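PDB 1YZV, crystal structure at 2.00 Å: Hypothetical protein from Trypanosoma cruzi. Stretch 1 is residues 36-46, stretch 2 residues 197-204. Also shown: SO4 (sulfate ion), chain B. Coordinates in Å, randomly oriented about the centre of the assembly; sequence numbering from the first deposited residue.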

# COMPACT_ATOMS: atom_id res chain seq x y z
N ILE A 36 -21.72 2.27 -13.66
CA ILE A 36 -20.78 1.91 -12.58
C ILE A 36 -21.00 0.42 -12.33
O ILE A 36 -22.10 0.02 -11.95
N ALA A 37 -20.00 -0.41 -12.63
CA ALA A 37 -20.16 -1.86 -12.58
C ALA A 37 -20.78 -2.40 -11.28
O ALA A 37 -21.56 -3.37 -11.29
N ASN A 38 -20.33 -1.91 -10.13
CA ASN A 38 -20.83 -2.43 -8.85
C ASN A 38 -21.95 -1.55 -8.24
O ASN A 38 -22.12 -1.52 -7.01
N SER A 39 -22.66 -0.79 -9.08
CA SER A 39 -23.74 0.09 -8.59
C SER A 39 -24.68 -0.60 -7.62
O SER A 39 -25.18 0.04 -6.65
N ALA A 40 -24.99 -1.88 -7.88
CA ALA A 40 -25.92 -2.61 -7.04
C ALA A 40 -25.40 -2.75 -5.56
O ALA A 40 -26.19 -2.61 -4.62
N ASN A 41 -24.08 -2.90 -5.37
CA ASN A 41 -23.51 -2.92 -4.03
C ASN A 41 -23.56 -1.56 -3.34
O ASN A 41 -23.67 -1.48 -2.14
N CYS A 42 -23.49 -0.48 -4.13
CA CYS A 42 -23.47 0.86 -3.59
C CYS A 42 -24.87 1.22 -3.07
O CYS A 42 -25.01 1.74 -1.97
N VAL A 43 -25.89 0.75 -3.78
CA VAL A 43 -27.26 0.79 -3.29
C VAL A 43 -27.43 -0.04 -2.01
O VAL A 43 -28.04 0.45 -1.05
N PHE A 44 -26.95 -1.30 -2.03
CA PHE A 44 -26.97 -2.19 -0.86
C PHE A 44 -26.34 -1.56 0.39
O PHE A 44 -26.93 -1.66 1.49
N VAL A 45 -25.18 -0.91 0.21
CA VAL A 45 -24.49 -0.23 1.29
C VAL A 45 -25.30 0.99 1.78
O VAL A 45 -25.39 1.25 2.99
N ALA A 46 -25.91 1.72 0.85
CA ALA A 46 -26.78 2.84 1.21
C ALA A 46 -27.95 2.40 2.12
O ALA A 46 -28.24 3.04 3.15
N LYS A 197 -26.42 -10.04 8.25
CA LYS A 197 -26.81 -11.29 7.61
C LYS A 197 -27.30 -11.12 6.18
O LYS A 197 -27.28 -12.06 5.42
N GLN A 198 -27.62 -9.90 5.75
CA GLN A 198 -27.97 -9.67 4.37
C GLN A 198 -26.72 -9.79 3.52
O GLN A 198 -25.64 -9.53 4.02
N THR A 199 -26.85 -10.26 2.27
CA THR A 199 -25.68 -10.54 1.42
C THR A 199 -25.57 -9.51 0.31
O THR A 199 -26.58 -9.10 -0.27
N HIS A 200 -24.35 -9.05 -0.01
CA HIS A 200 -24.19 -8.06 -1.09
C HIS A 200 -24.75 -8.69 -2.35
O HIS A 200 -24.47 -9.85 -2.63
N PRO A 201 -25.38 -7.89 -3.22
CA PRO A 201 -25.80 -8.49 -4.50
C PRO A 201 -24.66 -8.98 -5.38
O PRO A 201 -24.87 -9.85 -6.22
N ILE A 202 -23.51 -8.31 -5.32
CA ILE A 202 -22.34 -8.76 -6.03
C ILE A 202 -21.29 -9.09 -4.97
O ILE A 202 -20.95 -8.26 -4.15
N ARG A 203 -20.97 -10.37 -4.89
CA ARG A 203 -19.81 -10.91 -4.18
C ARG A 203 -18.70 -9.98 -3.83
O ARG A 203 -18.04 -9.52 -4.75
N ILE A 204 -18.36 -9.80 -2.54
CA ILE A 204 -17.10 -9.05 -2.23
C ILE A 204 -15.97 -9.97 -1.65
O ILE A 204 -14.80 -9.68 -1.83
OXT ILE A 204 -16.16 -11.06 -1.10

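The C-terminal tail of the chain, without regular secondary structure, lies against the first turns of a helix in a small, mixed contact (467 Å² buried in all) in which one asparagine pairs with the tail backbone and one phenylalanine supplies the largest apolar surface. Asn-41 is the polar centre. Its CA-to-CB bond points sideways, but chi1 in m (-81°) and chi2 near 0° bring the amide up to the tail, where it reads both polar groups of one residue: Ile-202 N donates to Asn-41 OD1 (3.0 Å), and Asn-41 ND2 donates to Ile-202 O (2.8 Å). Both bonds are nearly straight, so both ends of the buried amide are bonded to the backbone of Ile-202. Asn-41 OD1 also lies 3.2 Å from Pro-201 CD, and Asn-41 ND2 lies 3.5 Å from Ile-204 CG2.

One helical turn on, the CA-to-CB bond of Phe-44 (chi1 t, chi2 89°) points toward the tail. His-200 CA sits over its face, 3.8 Å from the ring centroid and 7° off the normal, a CH-pi contact. The two aromatic rings meet obliquely, centroids 4.5 Å apart and planes at 41°. Gln-198 O approaches the phenylalanine edge, 3.8 Å from Phe-44 CZ, while Phe-44 CB packs on Pro-201 CD at 3.5 Å.

Toward the start of the helix the contact is mainly van der Waals: Ala-40 O lies 3.6 Å from Pro-201 CG, and Ala-40 CB touches Pro-201 CG (3.9 Å) and Ile-202 CD1 (4.2 Å); Ile-202, chi1 m and chi2 t, extends that methyl to within 3.7 Å of Asn-38 CA.

His-200 (chi1 m, chi2 74°) also holds a sulfate, probably from the crystallisation liquor: His-200 N and His-200 ND1 each donate to SO4 O1 at 3.0 Å, and Ile-204 N adds a weak bond to SO4 O3 (3.5 Å). His-200 NE2 is hydrogen-bonded elsewhere in the structure.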

# COMPACT_ATOMS: atom_id res chain seq x y z
CB ILE A 36 -21.11 2.71 -11.33
CG1 ILE A 36 -21.06 4.19 -11.63
CG2 ILE A 36 -20.22 2.29 -10.09
CD1 ILE A 36 -19.95 4.88 -11.14
CB ALA A 37 -18.80 -2.54 -12.84
CB ASN A 38 -19.69 -2.56 -7.85
CG ASN A 38 -19.11 -1.21 -7.50
OD1 ASN A 38 -18.99 -0.38 -8.39
ND2 ASN A 38 -18.61 -1.03 -6.24
CB SER A 39 -24.51 0.73 -9.75
OG SER A 39 -25.20 -0.20 -10.53
CB ALA A 40 -26.24 -4.00 -7.64
CB ASN A 41 -22.04 -3.42 -4.06
CG ASN A 41 -21.94 -4.94 -4.11
OD1 ASN A 41 -22.96 -5.65 -4.06
ND2 ASN A 41 -20.69 -5.46 -4.16
CB CYS A 42 -22.98 1.86 -4.67
SG CYS A 42 -21.30 1.50 -5.18
CB VAL A 43 -28.25 0.35 -4.38
CG1 VAL A 43 -29.62 0.03 -3.78
CG2 VAL A 43 -28.34 1.45 -5.42
CB PHE A 44 -26.28 -3.55 -1.20
CG PHE A 44 -26.12 -4.49 -0.02
CD1 PHE A 44 -27.10 -5.39 0.33
CD2 PHE A 44 -24.95 -4.51 0.72
CE1 PHE A 44 -26.89 -6.27 1.39
CE2 PHE A 44 -24.74 -5.41 1.72
CZ PHE A 44 -25.69 -6.25 2.09
CB VAL A 45 -23.02 0.15 0.92
CG1 VAL A 45 -22.42 1.09 1.93
CG2 VAL A 45 -22.17 -1.08 0.81
CB ALA A 46 -27.30 3.56 -0.03
CB LYS A 197 -27.88 -12.00 8.45
CG LYS A 197 -27.32 -12.54 9.77
CD LYS A 197 -28.37 -12.85 10.85
CE LYS A 197 -27.65 -12.96 12.22
NZ LYS A 197 -28.41 -13.64 13.29
CB GLN A 198 -28.63 -8.31 4.23
CG GLN A 198 -29.83 -8.18 5.08
CD GLN A 198 -30.53 -6.85 4.95
OE1 GLN A 198 -30.03 -5.83 5.41
NE2 GLN A 198 -31.74 -6.88 4.43
CB THR A 199 -25.80 -12.00 0.84
OG1 THR A 199 -27.09 -12.14 0.29
CG2 THR A 199 -25.72 -13.02 1.94
CB HIS A 200 -22.72 -7.72 -1.35
CG HIS A 200 -22.07 -6.91 -0.28
ND1 HIS A 200 -21.70 -7.44 0.95
CD2 HIS A 200 -21.71 -5.60 -0.24
CE1 HIS A 200 -21.12 -6.50 1.67
NE2 HIS A 200 -21.08 -5.38 0.96
CB PRO A 201 -26.53 -7.34 -5.21
CG PRO A 201 -26.45 -6.18 -4.38
CD PRO A 201 -25.90 -6.53 -3.04
CB ILE A 202 -21.78 -7.66 -6.96
CG1 ILE A 202 -22.86 -7.11 -7.92
CG2 ILE A 202 -20.53 -8.18 -7.73
CD1 ILE A 202 -22.49 -5.71 -8.47
CB ARG A 203 -19.17 -11.90 -5.14
CG ARG A 203 -17.93 -12.55 -4.66
CD ARG A 203 -16.59 -11.88 -5.02
NE ARG A 203 -15.44 -12.59 -4.45
CZ ARG A 203 -14.18 -12.25 -4.69
NH1 ARG A 203 -13.89 -11.22 -5.48
NH2 ARG A 203 -13.20 -12.95 -4.13
CB ILE A 204 -17.30 -7.71 -1.33
CG1 ILE A 204 -17.63 -7.98 0.16
CG2 ILE A 204 -18.30 -6.73 -1.95
CD1 ILE A 204 -17.24 -6.77 1.11
S SO4 B . -21.18 -11.06 1.31
O1 SO4 B . -22.31 -10.21 1.78
O2 SO4 B . -20.02 -11.08 2.25
O3 SO4 B . -20.60 -10.60 0.01
O4 SO4 B . -21.67 -12.41 1.09